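Local coordinates for N-acetyltransferase (Staphylococcus aureus subsp. aureus, PDB 4M85), which probably transfers an acetyl group from acetyl-coenzyme A to an amine of a substrate, at residues F14-A17 / K18-M22; K33-P36 / K37-L41; Y63-N67 / K68-C72; R128-A131 / T132-T136. All blocks are in the same frame, centred on the assembly; numbering follows the deposited sequence.

Contact 1: F14-A17 / K18-M22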
ATOM      1  N   PHE A  14       4.010 -11.713   6.356  1.00 17.89           N
ATOM      2  CA  PHE A  14       3.868 -12.723   5.317  1.00 19.34           C
ATOM      3  C   PHE A  14       2.542 -12.546   4.541  1.00 19.31           C
ATOM      4  O   PHE A  14       2.523 -12.633   3.295  1.00 18.87           O
ATOM      5  CB  PHE A  14       4.095 -14.111   5.925  1.00 19.12           C
ATOM      6  CG  PHE A  14       5.426 -14.208   6.615  1.00 19.76           C
ATOM      7  CD1 PHE A  14       6.576 -14.422   5.880  1.00 19.89           C
ATOM      8  CD2 PHE A  14       5.540 -13.975   7.971  1.00 20.85           C
ATOM      9  CE1 PHE A  14       7.811 -14.428   6.495  1.00 20.63           C
ATOM     10  CE2 PHE A  14       6.771 -13.972   8.598  1.00 20.24           C
ATOM     11  CZ  PHE A  14       7.907 -14.208   7.860  1.00 20.26           C
ATOM     12  N   ASP A  15       1.469 -12.243   5.262  1.00 20.14           N
ATOM     13  CA  ASP A  15       0.165 -11.957   4.637  1.00 21.16           C
ATOM     14  C   ASP A  15       0.166 -10.605   3.931  1.00 19.75           C
ATOM     15  O   ASP A  15      -0.336 -10.466   2.812  1.00 20.44           O
ATOM     16  CB  ASP A  15      -0.959 -12.038   5.678  1.00 23.52           C
ATOM     17  CG  ASP A  15      -1.352 -13.495   6.024  1.00 26.86           C
ATOM     18  OD1 ASP A  15      -1.407 -14.347   5.113  1.00 31.58           O
ATOM     19  OD2 ASP A  15      -1.634 -13.783   7.209  1.00 31.81           O
ATOM     20  N   ILE A  16       0.758  -9.605   4.577  1.00 18.45           N
ATOM     21  CA  ILE A  16       0.944  -8.297   3.960  1.00 18.03           C
ATOM     22  C   ILE A  16       1.697  -8.450   2.607  1.00 18.52           C
ATOM     23  O   ILE A  16       1.285  -7.879   1.592  1.00 18.57           O
ATOM     24  CB  ILE A  16       1.656  -7.332   4.919  1.00 17.95           C
ATOM     25  CG1 ILE A  16       0.728  -6.966   6.095  1.00 18.87           C
ATOM     26  CG2 ILE A  16       2.141  -6.089   4.186  1.00 18.36           C
ATOM     27  CD1 ILE A  16       1.337  -6.092   7.176  1.00 18.78           C
ATOM     28  N   ALA A  17       2.755  -9.256   2.579  1.00 17.65           N
ATOM     29  CA  ALA A  17       3.517  -9.463   1.348  1.00 17.00           C
ATOM     30  C   ALA A  17       2.650 -10.016   0.209  1.00 16.98           C
ATOM     31  O   ALA A  17       2.760  -9.603  -0.928  1.00 16.53           O
ATOM     32  CB  ALA A  17       4.694 -10.398   1.626  1.00 16.79           C
ATOM     33  N   LYS A  18       1.746 -10.930   0.516  1.00 19.31           N
ATOM     34  CA  LYS A  18       0.884 -11.487  -0.527  1.00 20.02           C
ATOM     35  C   LYS A  18      -0.021 -10.404  -1.089  1.00 19.43           C
ATOM     36  O   LYS A  18      -0.182 -10.292  -2.310  1.00 19.21           O
ATOM     37  CB  LYS A  18       0.083 -12.658   0.032  1.00 21.98           C
ATOM     38  CG  LYS A  18       0.948 -13.840   0.425  1.00 24.54           C
ATOM     39  CD  LYS A  18       0.070 -14.982   0.923  1.00 28.56           C
ATOM     40  CE  LYS A  18       0.861 -16.005   1.721  1.00 32.59           C
ATOM     41  NZ  LYS A  18      -0.059 -17.060   2.244  1.00 37.39           N
ATOM     42  N   LEU A  19      -0.562  -9.574  -0.200  1.00 18.64           N
ATOM     43  CA  LEU A  19      -1.427  -8.463  -0.608  1.00 18.49           C
ATOM     44  C   LEU A  19      -0.691  -7.473  -1.514  1.00 19.23           C
ATOM     45  O   LEU A  19      -1.204  -7.110  -2.574  1.00 17.89           O
ATOM     46  CB  LEU A  19      -1.995  -7.743   0.623  1.00 18.01           C
ATOM     47  CG  LEU A  19      -3.153  -8.427   1.367  1.00 18.96           C
ATOM     48  CD1 LEU A  19      -3.362  -7.842   2.763  1.00 19.18           C
ATOM     49  CD2 LEU A  19      -4.468  -8.365   0.573  1.00 19.12           C
ATOM     50  N   VAL A  20       0.505  -7.040  -1.087  1.00 18.91           N
ATOM     51  CA  VAL A  20       1.321  -6.092  -1.856  1.00 18.57           C
ATOM     52  C   VAL A  20       1.723  -6.750  -3.173  1.00 18.54           C
ATOM     53  O   VAL A  20       1.639  -6.146  -4.215  1.00 17.08           O
ATOM     54  CB  VAL A  20       2.591  -5.647  -1.060  1.00 19.02           C
ATOM     55  CG1 VAL A  20       3.575  -4.864  -1.938  1.00 19.24           C
ATOM     56  CG2 VAL A  20       2.193  -4.815   0.156  1.00 18.70           C
ATOM     57  N   TYR A  21       2.150  -7.999  -3.117  1.00 21.23           N
ATOM     58  CA  TYR A  21       2.504  -8.722  -4.330  1.00 23.04           C
ATOM     59  C   TYR A  21       1.368  -8.666  -5.363  1.00 25.07           C
ATOM     60  O   TYR A  21       1.600  -8.425  -6.556  1.00 25.27           O
ATOM     61  CB  TYR A  21       2.856 -10.185  -4.016  1.00 23.99           C
ATOM     62  CG  TYR A  21       3.338 -10.908  -5.234  1.00 24.15           C
ATOM     63  CD1 TYR A  21       2.477 -11.687  -6.019  1.00 24.92           C
ATOM     64  CD2 TYR A  21       4.658 -10.784  -5.629  1.00 24.23           C
ATOM     65  CE1 TYR A  21       2.938 -12.320  -7.173  1.00 25.65           C
ATOM     66  CE2 TYR A  21       5.126 -11.398  -6.773  1.00 24.65           C
ATOM     67  CZ  TYR A  21       4.274 -12.164  -7.542  1.00 26.17           C
ATOM     68  OH  TYR A  21       4.812 -12.761  -8.669  1.00 26.70           O
ATOM     69  N   MET A  22       0.140  -8.914  -4.914  1.00 28.18           N
ATOM     70  CA  MET A  22      -1.020  -8.900  -5.828  1.00 30.14           C
ATOM     71  C   MET A  22      -1.197  -7.534  -6.466  1.00 28.18           C
ATOM     72  O   MET A  22      -1.463  -7.421  -7.665  1.00 28.44           O
ATOM     73  CB  MET A  22      -2.302  -9.297  -5.095  1.00 34.00           C
ATOM     74  CG  MET A  22      -2.568 -10.797  -5.078  1.00 37.95           C
ATOM     75  SD  MET A  22      -3.674 -11.243  -3.736  1.00 48.60           S
ATOM     76  CE  MET A  22      -4.893  -9.899  -3.754  1.00 46.63           C
TER
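Four consecutive residues, Phe14 to Ala17, pack against the turn that follows them, Lys18 to Tyr21, in a local i to i+4 contact inside helix 13-26, the first helix of the GNAT fold. Three backbone bonds carry it: Leu19 N to Asp15 O (3.1 Å), Val20 N to Ile16 O (2.9 Å, nearly straight at 171°) and Tyr21 N to Ala17 O (2.8 Å). The bond from Lys18 N to Phe14 O is weak, at 3.4 Å. Lys18 takes chi1 -66°, which lays CG beside its own N and over Phe14 O; from there the extended chain leads outward from the helix, slanting back toward its N-terminal end. Its NZ remains 4.2 Å from Asp15 OD1, too far for a salt bridge, although the opposite charges may still attract. The buried side of the helix is apolar. Ile16 and Val20 stand one turn apart on it, and they reach Ile60 and Ile74 of the neighbouring strands, so the helix is seated on the central sheet; Ala17 packs on Glu45 of helix 37-49 instead. Within the helix, Ile16 and Val20 meet through their CG2 methyls, 4.2 Å apart.

Contact 2: K33-P36 / K37-L41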
ATOM      1  N   LYS A  33       6.979  -9.062 -13.149  1.00 45.74           N
ATOM      2  CA  LYS A  33       6.826  -9.813 -14.398  1.00 50.21           C
ATOM      3  C   LYS A  33       7.970 -10.771 -14.689  1.00 48.86           C
ATOM      4  O   LYS A  33       7.721 -11.859 -15.189  1.00 53.99           O
ATOM      5  CB  LYS A  33       6.624  -8.866 -15.588  1.00 54.23           C
ATOM      6  CG  LYS A  33       5.184  -8.750 -16.067  1.00 59.01           C
ATOM      7  CD  LYS A  33       4.173  -8.611 -14.931  1.00 62.88           C
ATOM      8  CE  LYS A  33       2.752  -8.541 -15.464  1.00 63.40           C
ATOM      9  NZ  LYS A  33       1.767  -8.846 -14.393  1.00 62.93           N
ATOM     10  N   HIS A  34       9.201 -10.393 -14.348  1.00 47.96           N
ATOM     11  CA  HIS A  34      10.378 -11.159 -14.757  1.00 48.50           C
ATOM     12  C   HIS A  34      11.124 -11.867 -13.647  1.00 45.79           C
ATOM     13  O   HIS A  34      12.086 -12.569 -13.928  1.00 47.63           O
ATOM     14  CB  HIS A  34      11.337 -10.257 -15.533  1.00 51.65           C
ATOM     15  CG  HIS A  34      10.776  -9.802 -16.837  1.00 55.35           C
ATOM     16  ND1 HIS A  34      10.247  -8.545 -17.018  1.00 56.56           N
ATOM     17  CD2 HIS A  34      10.604 -10.457 -18.008  1.00 58.23           C
ATOM     18  CE1 HIS A  34       9.796  -8.435 -18.253  1.00 57.65           C
ATOM     19  NE2 HIS A  34      10.001  -9.581 -18.876  1.00 58.41           N
ATOM     20  N   LEU A  35      10.697 -11.712 -12.396  1.00 42.46           N
ATOM     21  CA  LEU A  35      11.384 -12.391 -11.293  1.00 40.00           C
ATOM     22  C   LEU A  35      10.492 -13.413 -10.611  1.00 34.53           C
ATOM     23  O   LEU A  35       9.265 -13.293 -10.652  1.00 32.65           O
ATOM     24  CB  LEU A  35      11.897 -11.398 -10.256  1.00 42.91           C
ATOM     25  CG  LEU A  35      12.948 -10.413 -10.756  1.00 44.44           C
ATOM     26  CD1 LEU A  35      13.104  -9.291  -9.749  1.00 46.04           C
ATOM     27  CD2 LEU A  35      14.271 -11.124 -10.998  1.00 45.79           C
ATOM     28  N   PRO A  36      11.105 -14.435  -9.991  1.00 31.77           N
ATOM     29  CA  PRO A  36      10.303 -15.487  -9.364  1.00 30.26           C
ATOM     30  C   PRO A  36       9.530 -14.919  -8.183  1.00 31.84           C
ATOM     31  O   PRO A  36      10.088 -14.129  -7.424  1.00 31.98           O
ATOM     32  CB  PRO A  36      11.343 -16.501  -8.875  1.00 29.59           C
ATOM     33  CG  PRO A  36      12.639 -16.123  -9.506  1.00 30.81           C
ATOM     34  CD  PRO A  36      12.552 -14.655  -9.810  1.00 31.60           C
ATOM     35  N   LYS A  37       8.271 -15.317  -8.057  1.00 32.54           N
ATOM     36  CA  LYS A  37       7.370 -14.885  -6.983  1.00 34.67           C
ATOM     37  C   LYS A  37       7.951 -15.148  -5.620  1.00 33.42           C
ATOM     38  O   LYS A  37       7.718 -14.386  -4.687  1.00 30.64           O
ATOM     39  CB  LYS A  37       6.019 -15.634  -7.047  1.00 38.39           C
ATOM     40  CG  LYS A  37       5.350 -15.639  -8.420  1.00 43.60           C
ATOM     41  CD  LYS A  37       3.823 -15.715  -8.349  1.00 47.38           C
ATOM     42  CE  LYS A  37       3.121 -15.074  -9.553  1.00 47.10           C
ATOM     43  NZ  LYS A  37       3.748 -15.377 -10.865  1.00 50.96           N
ATOM     44  N   ASP A  38       8.674 -16.254  -5.508  1.00 33.99           N
ATOM     45  CA  ASP A  38       9.273 -16.663  -4.257  1.00 34.22           C
ATOM     46  C   ASP A  38      10.211 -15.588  -3.770  1.00 34.65           C
ATOM     47  O   ASP A  38      10.225 -15.247  -2.582  1.00 31.26           O
ATOM     48  CB  ASP A  38      10.074 -17.954  -4.453  1.00 38.38           C
ATOM     49  CG  ASP A  38      10.423 -18.627  -3.143  1.00 37.32           C
ATOM     50  OD1 ASP A  38      11.525 -19.200  -3.059  1.00 41.98           O
ATOM     51  OD2 ASP A  38       9.599 -18.586  -2.208  1.00 39.11           O
ATOM     52  N   MET A  39      10.976 -15.054  -4.716  1.00 32.00           N
ATOM     53  CA  MET A  39      12.040 -14.133  -4.413  1.00 32.82           C
ATOM     54  C   MET A  39      11.469 -12.760  -4.111  1.00 29.48           C
ATOM     55  O   MET A  39      11.925 -12.102  -3.193  1.00 26.36           O
ATOM     56  CB  MET A  39      13.001 -14.038  -5.592  1.00 35.14           C
ATOM     57  CG  MET A  39      14.437 -13.790  -5.207  1.00 37.33           C
ATOM     58  SD  MET A  39      15.474 -14.042  -6.664  1.00 44.62           S
ATOM     59  CE  MET A  39      15.163 -12.530  -7.528  1.00 38.74           C
ATOM     60  N   VAL A  40      10.464 -12.356  -4.885  1.00 27.31           N
ATOM     61  CA  VAL A  40       9.798 -11.072  -4.696  1.00 25.10           C
ATOM     62  C   VAL A  40       9.051 -11.038  -3.354  1.00 24.00           C
ATOM     63  O   VAL A  40       9.096 -10.051  -2.651  1.00 22.35           O
ATOM     64  CB  VAL A  40       8.851 -10.760  -5.868  1.00 25.18           C
ATOM     65  CG1 VAL A  40       8.088  -9.452  -5.639  1.00 24.76           C
ATOM     66  CG2 VAL A  40       9.625 -10.690  -7.187  1.00 25.34           C
ATOM     67  N   LEU A  41       8.389 -12.127  -2.991  1.00 24.18           N
ATOM     68  CA  LEU A  41       7.689 -12.207  -1.705  1.00 24.74           C
ATOM     69  C   LEU A  41       8.648 -12.091  -0.530  1.00 24.10           C
ATOM     70  O   LEU A  41       8.435 -11.285   0.384  1.00 23.98           O
ATOM     71  CB  LEU A  41       6.886 -13.521  -1.602  1.00 25.56           C
ATOM     72  CG  LEU A  41       5.615 -13.586  -2.448  1.00 25.96           C
ATOM     73  CD1 LEU A  41       4.976 -14.977  -2.372  1.00 27.07           C
ATOM     74  CD2 LEU A  41       4.615 -12.521  -1.998  1.00 26.43           C
TER
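Leu35 and Pro36 meet Met39 and Val40 where helix 30-34 ends and helix 37-49 begins, a two-residue helix-to-helix connection with Pro36 at the N-cap of the second helix. Leu35, the first residue to leave the helical backbone, directs its side chain toward the new helix, and its root and one terminal methyl find different partners. The Leu35 and Met39 side chains cross at a slant, and CD2 of Leu35 touches CE of Met39 at 3.8 Å, while Leu35 CB rests on Val40 CG2 at 3.9 Å. Met39 runs alongside the Pro36 ring, both heading in one direction. A bend at the last torsion of Met39, chi3 77°, folds the terminal methyl back toward the chain before the helix, so that CE also comes within 4.1 Å of Pro36 CD. Val40 reaches back through CG2, the methyl beside its own backbone N. Leu35 and Met39 pack against Glu96 and Ile97 of helix 95-98, and Val40 packs on Tyr21 of helix 13-26. One carbonyl takes two of the bonds at the start of the helix: Pro36 O receives Val40 N at 3.1 Å within the carbonyl plane and also Met39 N, which comes from above that plane along a more bent path, with an N-H...O angle of 132° and a separation of 3.0 Å.

Contact 3: Y63-N67 / K68-C72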
ATOM      1  N   TYR A  63      -6.745  -5.341   9.117  1.00 18.21           N
ATOM      2  CA  TYR A  63      -8.029  -5.887   9.567  1.00 19.99           C
ATOM      3  C   TYR A  63      -7.859  -7.392   9.819  1.00 20.02           C
ATOM      4  O   TYR A  63      -7.687  -8.181   8.893  1.00 18.68           O
ATOM      5  CB  TYR A  63      -9.130  -5.629   8.544  1.00 20.00           C
ATOM      6  CG  TYR A  63     -10.534  -5.737   9.113  1.00 21.85           C
ATOM      7  CD1 TYR A  63     -11.097  -6.982   9.400  1.00 23.09           C
ATOM      8  CD2 TYR A  63     -11.314  -4.594   9.349  1.00 23.32           C
ATOM      9  CE1 TYR A  63     -12.395  -7.092   9.918  1.00 23.84           C
ATOM     10  CE2 TYR A  63     -12.600  -4.694   9.882  1.00 24.65           C
ATOM     11  CZ  TYR A  63     -13.137  -5.956  10.163  1.00 25.30           C
ATOM     12  OH  TYR A  63     -14.424  -6.088  10.665  1.00 25.22           O
ATOM     13  N   GLU A  64      -7.888  -7.757  11.088  1.00 21.43           N
ATOM     14  CA  GLU A  64      -7.718  -9.126  11.519  1.00 23.47           C
ATOM     15  C   GLU A  64      -9.098  -9.788  11.699  1.00 25.13           C
ATOM     16  O   GLU A  64      -9.906  -9.307  12.480  1.00 25.83           O
ATOM     17  CB  GLU A  64      -6.933  -9.133  12.825  1.00 25.51           C
ATOM     18  CG  GLU A  64      -6.590 -10.522  13.341  1.00 27.90           C
ATOM     19  CD  GLU A  64      -5.994 -10.489  14.718  1.00 30.69           C
ATOM     20  OE1 GLU A  64      -5.124  -9.617  14.981  1.00 34.09           O
ATOM     21  OE2 GLU A  64      -6.408 -11.335  15.544  1.00 30.24           O
ATOM     22  N   VAL A  65      -9.342 -10.861  10.950  1.00 25.53           N
ATOM     23  CA  VAL A  65     -10.538 -11.695  11.044  1.00 29.81           C
ATOM     24  C   VAL A  65     -10.147 -13.137  11.422  1.00 30.57           C
ATOM     25  O   VAL A  65      -9.339 -13.800  10.721  1.00 27.19           O
ATOM     26  CB  VAL A  65     -11.288 -11.787   9.681  1.00 30.66           C
ATOM     27  CG1 VAL A  65     -12.527 -12.663   9.797  1.00 32.96           C
ATOM     28  CG2 VAL A  65     -11.693 -10.419   9.171  1.00 31.01           C
ATOM     29  N   GLU A  66     -10.744 -13.644  12.498  1.00 32.11           N
ATOM     30  CA  GLU A  66     -10.511 -15.034  12.909  1.00 35.41           C
ATOM     31  C   GLU A  66      -9.008 -15.335  12.989  1.00 36.02           C
ATOM     32  O   GLU A  66      -8.533 -16.328  12.427  1.00 36.35           O
ATOM     33  CB  GLU A  66     -11.208 -16.002  11.933  1.00 38.77           C
ATOM     34  CG  GLU A  66     -12.723 -15.951  12.014  1.00 42.14           C
ATOM     35  CD  GLU A  66     -13.236 -16.373  13.388  1.00 48.28           C
ATOM     36  OE1 GLU A  66     -12.820 -17.453  13.869  1.00 56.65           O
ATOM     37  OE2 GLU A  66     -14.043 -15.632  13.998  1.00 50.28           O
ATOM     38  N   ASN A  67      -8.277 -14.433  13.648  1.00 34.59           N
ATOM     39  CA  ASN A  67      -6.831 -14.539  13.843  1.00 36.56           C
ATOM     40  C   ASN A  67      -5.980 -14.456  12.567  1.00 33.32           C
ATOM     41  O   ASN A  67      -4.802 -14.755  12.605  1.00 31.18           O
ATOM     42  CB  ASN A  67      -6.493 -15.816  14.628  1.00 37.91           C
ATOM     43  CG  ASN A  67      -7.358 -15.976  15.864  1.00 41.37           C
ATOM     44  OD1 ASN A  67      -7.380 -15.099  16.724  1.00 44.40           O
ATOM     45  ND2 ASN A  67      -8.089 -17.086  15.950  1.00 43.71           N
ATOM     46  N   LYS A  68      -6.580 -14.038  11.456  1.00 33.72           N
ATOM     47  CA  LYS A  68      -5.894 -13.934  10.166  1.00 33.22           C
ATOM     48  C   LYS A  68      -5.998 -12.511   9.613  1.00 30.42           C
ATOM     49  O   LYS A  68      -7.050 -11.875   9.775  1.00 29.39           O
ATOM     50  CB  LYS A  68      -6.538 -14.899   9.172  1.00 36.58           C
ATOM     51  CG  LYS A  68      -6.029 -16.329   9.281  1.00 41.57           C
ATOM     52  CD  LYS A  68      -6.056 -17.028   7.916  1.00 46.21           C
ATOM     53  CE  LYS A  68      -5.198 -18.293   7.896  1.00 49.31           C
ATOM     54  NZ  LYS A  68      -5.071 -18.853   6.519  1.00 50.23           N
ATOM     55  N   VAL A  69      -4.937 -12.028   8.950  1.00 25.58           N
ATOM     56  CA  VAL A  69      -4.962 -10.727   8.253  1.00 23.79           C
ATOM     57  C   VAL A  69      -5.847 -10.823   7.021  1.00 23.65           C
ATOM     58  O   VAL A  69      -5.522 -11.548   6.071  1.00 24.84           O
ATOM     59  CB  VAL A  69      -3.537 -10.269   7.833  1.00 24.74           C
ATOM     60  CG1 VAL A  69      -3.567  -9.019   6.944  1.00 24.13           C
ATOM     61  CG2 VAL A  69      -2.697 -10.015   9.074  1.00 25.89           C
ATOM     62  N   ALA A  70      -6.978 -10.122   7.057  1.00 22.48           N
ATOM     63  CA  ALA A  70      -7.968 -10.109   5.961  1.00 21.77           C
ATOM     64  C   ALA A  70      -7.648  -9.034   4.934  1.00 19.69           C
ATOM     65  O   ALA A  70      -7.982  -9.141   3.753  1.00 21.27           O
ATOM     66  CB  ALA A  70      -9.355  -9.844   6.537  1.00 21.90           C
ATOM     67  N   GLY A  71      -7.024  -7.969   5.406  1.00 18.82           N
ATOM     68  CA  GLY A  71      -6.726  -6.826   4.566  1.00 17.92           C
ATOM     69  C   GLY A  71      -5.796  -5.867   5.260  1.00 16.82           C
ATOM     70  O   GLY A  71      -5.553  -5.990   6.461  1.00 17.18           O
ATOM     71  N   CYS A  72      -5.322  -4.878   4.512  1.00 16.55           N
ATOM     72  CA  CYS A  72      -4.450  -3.855   5.083  1.00 16.07           C
ATOM     73  C   CYS A  72      -4.499  -2.551   4.341  1.00 15.07           C
ATOM     74  O   CYS A  72      -4.947  -2.496   3.197  1.00 14.60           O
ATOM     75  CB  CYS A  72      -3.009  -4.317   5.168  1.00 16.35           C
ATOM     76  SG  CYS A  72      -2.167  -4.380   3.589  1.00 20.35           S
TER
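Val65 and Lys68 close the beta hairpin of strands 60-65 and 68-77 through a type I' turn, in which Glu66 and Asn67 both have positive phi. The pair is held in both directions, by Val65 N to Lys68 O at 2.8 Å and by Lys68 N to Val65 O at 2.9 Å; the second donor stands well above the carbonyl plane. Between these residues and the next bonded position, Glu64 and Val69 form a non-hydrogen-bonded antiparallel pair, where Glu64 CA makes a C-H...O contact with Lys68 O. Farther along, the ladder is interrupted by a classic beta bulge: two residues, Ala70 and Gly71, stand opposite the single Tyr63. Ala70 N gives a bond to Tyr63 O at 2.8 Å, nearly along the C=O axis, and Gly71 O accepts from Tyr63 N at 3.0 Å. With the bulge, the Ala70 methyl is brought against Val65, whose CG2 also lies in plane at the edge of the Tyr63 ring. In the next shell, Tyr125 packs on both Val65 and Ala70, and a backbone bond to Phe122 ties Ala70 to the chain after strand 114-121. On the face bearing Glu64 and Val69, a salt bridge to Arg6 of strand 4-7 holds the Glu64 carboxylate. Between the two segments, the Val65 and Ala70 side chains meet closely, CG2 to CB at 3.6 Å.

Contact 4: R128-A131 / T132-T136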
ATOM      1  N   ARG A 128     -17.196  -7.317   2.549  1.00 30.57           N
ATOM      2  CA  ARG A 128     -17.470  -7.112   3.971  1.00 29.30           C
ATOM      3  C   ARG A 128     -17.165  -5.702   4.452  1.00 27.30           C
ATOM      4  O   ARG A 128     -17.158  -5.455   5.651  1.00 29.97           O
ATOM      5  CB  ARG A 128     -16.679  -8.114   4.812  1.00 32.05           C
ATOM      6  CG  ARG A 128     -16.858  -9.556   4.375  1.00 36.01           C
ATOM      7  CD  ARG A 128     -16.123 -10.498   5.309  1.00 38.98           C
ATOM      8  NE  ARG A 128     -16.066 -11.850   4.754  1.00 41.92           N
ATOM      9  CZ  ARG A 128     -15.720 -12.937   5.441  1.00 42.56           C
ATOM     10  NH1 ARG A 128     -15.398 -12.859   6.734  1.00 43.35           N
ATOM     11  NH2 ARG A 128     -15.698 -14.112   4.831  1.00 42.04           N
ATOM     12  N   GLY A 129     -16.938  -4.773   3.532  1.00 25.87           N
ATOM     13  CA  GLY A 129     -16.612  -3.393   3.885  1.00 24.68           C
ATOM     14  C   GLY A 129     -15.244  -3.185   4.540  1.00 22.58           C
ATOM     15  O   GLY A 129     -15.009  -2.156   5.177  1.00 22.04           O
ATOM     16  N   ILE A 130     -14.340  -4.137   4.364  1.00 20.79           N
ATOM     17  CA  ILE A 130     -13.045  -4.096   5.027  1.00 21.60           C
ATOM     18  C   ILE A 130     -12.218  -2.889   4.595  1.00 20.85           C
ATOM     19  O   ILE A 130     -11.626  -2.238   5.448  1.00 22.37           O
ATOM     20  CB  ILE A 130     -12.264  -5.438   4.854  1.00 21.46           C
ATOM     21  CG1 ILE A 130     -12.799  -6.469   5.836  1.00 21.41           C
ATOM     22  CG2 ILE A 130     -10.786  -5.242   5.105  1.00 21.89           C
ATOM     23  CD1 ILE A 130     -12.539  -7.894   5.437  1.00 21.85           C
ATOM     24  N   ALA A 131     -12.192  -2.579   3.301  1.00 19.66           N
ATOM     25  CA  ALA A 131     -11.433  -1.422   2.789  1.00 20.62           C
ATOM     26  C   ALA A 131     -11.992  -0.088   3.294  1.00 20.65           C
ATOM     27  O   ALA A 131     -11.243   0.833   3.649  1.00 18.66           O
ATOM     28  CB  ALA A 131     -11.412  -1.432   1.265  1.00 21.15           C
ATOM     29  N   THR A 132     -13.323   0.012   3.298  1.00 20.19           N
ATOM     30  CA  THR A 132     -14.017   1.167   3.809  1.00 18.97           C
ATOM     31  C   THR A 132     -13.731   1.350   5.280  1.00 17.56           C
ATOM     32  O   THR A 132     -13.469   2.472   5.722  1.00 15.25           O
ATOM     33  CB  THR A 132     -15.546   1.037   3.607  1.00 20.22           C
ATOM     34  OG1 THR A 132     -15.814   0.922   2.196  1.00 23.00           O
ATOM     35  CG2 THR A 132     -16.267   2.225   4.163  1.00 20.78           C
ATOM     36  N   LYS A 133     -13.790   0.261   6.035  1.00 16.91           N
ATOM     37  CA  LYS A 133     -13.533   0.312   7.468  1.00 17.30           C
ATOM     38  C   LYS A 133     -12.087   0.713   7.765  1.00 16.77           C
ATOM     39  O   LYS A 133     -11.817   1.464   8.713  1.00 16.33           O
ATOM     40  CB  LYS A 133     -13.830  -1.039   8.120  1.00 19.26           C
ATOM     41  CG  LYS A 133     -15.319  -1.382   8.245  1.00 22.21           C
ATOM     42  CD  LYS A 133     -15.487  -2.754   8.907  1.00 24.44           C
ATOM     43  CE  LYS A 133     -16.759  -3.478   8.487  1.00 27.06           C
ATOM     44  NZ  LYS A 133     -17.966  -2.635   8.718  1.00 28.51           N
ATOM     45  N   LEU A 134     -11.151   0.187   6.989  1.00 15.91           N
ATOM     46  CA  LEU A 134      -9.736   0.504   7.214  1.00 16.91           C
ATOM     47  C   LEU A 134      -9.465   1.953   6.880  1.00 16.51           C
ATOM     48  O   LEU A 134      -8.764   2.653   7.604  1.00 17.61           O
ATOM     49  CB  LEU A 134      -8.823  -0.397   6.382  1.00 16.63           C
ATOM     50  CG  LEU A 134      -8.571  -1.782   6.928  1.00 16.94           C
ATOM     51  CD1 LEU A 134      -7.849  -2.578   5.875  1.00 16.83           C
ATOM     52  CD2 LEU A 134      -7.761  -1.700   8.211  1.00 18.03           C
ATOM     53  N   LEU A 135     -10.048   2.403   5.790  1.00 17.10           N
ATOM     54  CA  LEU A 135      -9.888   3.785   5.361  1.00 17.56           C
ATOM     55  C   LEU A 135     -10.491   4.775   6.380  1.00 17.88           C
ATOM     56  O   LEU A 135      -9.850   5.748   6.782  1.00 17.22           O
ATOM     57  CB  LEU A 135     -10.519   3.959   3.984  1.00 18.12           C
ATOM     58  CG  LEU A 135     -10.442   5.333   3.308  1.00 17.81           C
ATOM     59  CD1 LEU A 135      -8.996   5.784   3.304  1.00 18.09           C
ATOM     60  CD2 LEU A 135     -10.992   5.304   1.892  1.00 17.82           C
ATOM     61  N   THR A 136     -11.725   4.518   6.787  1.00 18.15           N
ATOM     62  CA  THR A 136     -12.429   5.376   7.737  1.00 18.10           C
ATOM     63  C   THR A 136     -11.641   5.482   9.047  1.00 19.02           C
ATOM     64  O   THR A 136     -11.414   6.558   9.566  1.00 20.02           O
ATOM     65  CB  THR A 136     -13.840   4.837   7.952  1.00 18.76           C
ATOM     66  OG1 THR A 136     -14.566   5.002   6.752  1.00 18.41           O
ATOM     67  CG2 THR A 136     -14.585   5.568   9.047  1.00 19.87           C
TER
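The N-terminal end of helix 130-140 carries the acetyl-coenzyme A-binding signature of the GNAT family, and here Gly129 to Ala131 meet Lys133 to Leu135 one turn on. The sequence entering this helix matches the family signature Q/R-x-x-G-x-G/A, with Gly129 and Ala131 at its last two fixed positions; in relatives, backbone amides of this region bind the pyrophosphate of acetyl-coenzyme A, a role that is probable here too. Gly129 is the N-cap residue and has positive phi. Its carbonyl receives Lys133 N at 2.8 Å, and the next two bonds follow in step, Leu134 N to Ile130 O and Leu135 N to Ala131 O, each 2.9 Å. The Lys133 side chain runs back along the helix toward its beginning: CG lies 3.2 Å from Gly129 O and CE 3.5 Å from Arg128 O, after which a turn at chi4 (-55°) sets NZ off the line of the chain. Ile130 and Leu134 run next to each other in the same direction, CG2 to CD1 at 4.0 Å. Two residues on, Thr132 O is gripped twice by Thr136, whose N and OG1, each 2.9 Å away, approach from opposite faces of the carbonyl plane. The helix belongs to the beta-alpha-beta unit between strands 114-121 and 147-152. Ile130 rests on Thr121 and Leu135 on Ile116 of strand 114-121, Leu134 reaches Ile73 of strand 68-77, and Thr132 faces Leu161 of helix 156-164.

How the contacts relate
Read from the N terminus, the four contacts follow in series, with none nested in or crossing another. Contact 1 lies within helix 13-26, contact 2 spans the join between helices 30-34 and 37-49, contact 3 closes the hairpin of strands 60-65 and 68-77, and contact 4 opens helix 130-140. Contacts 1 and 2 pack together through Tyr21 CB and Leu41 CD2, 3.6 Å apart. Contact 3 lies between two helices on opposite faces of the sheet: Leu19 of contact 1 meets Cys72, while Lys133 of contact 4 packs on the Tyr63 ring. Contacts 2 and 4 are farthest apart, with centres about 29 Å from each other.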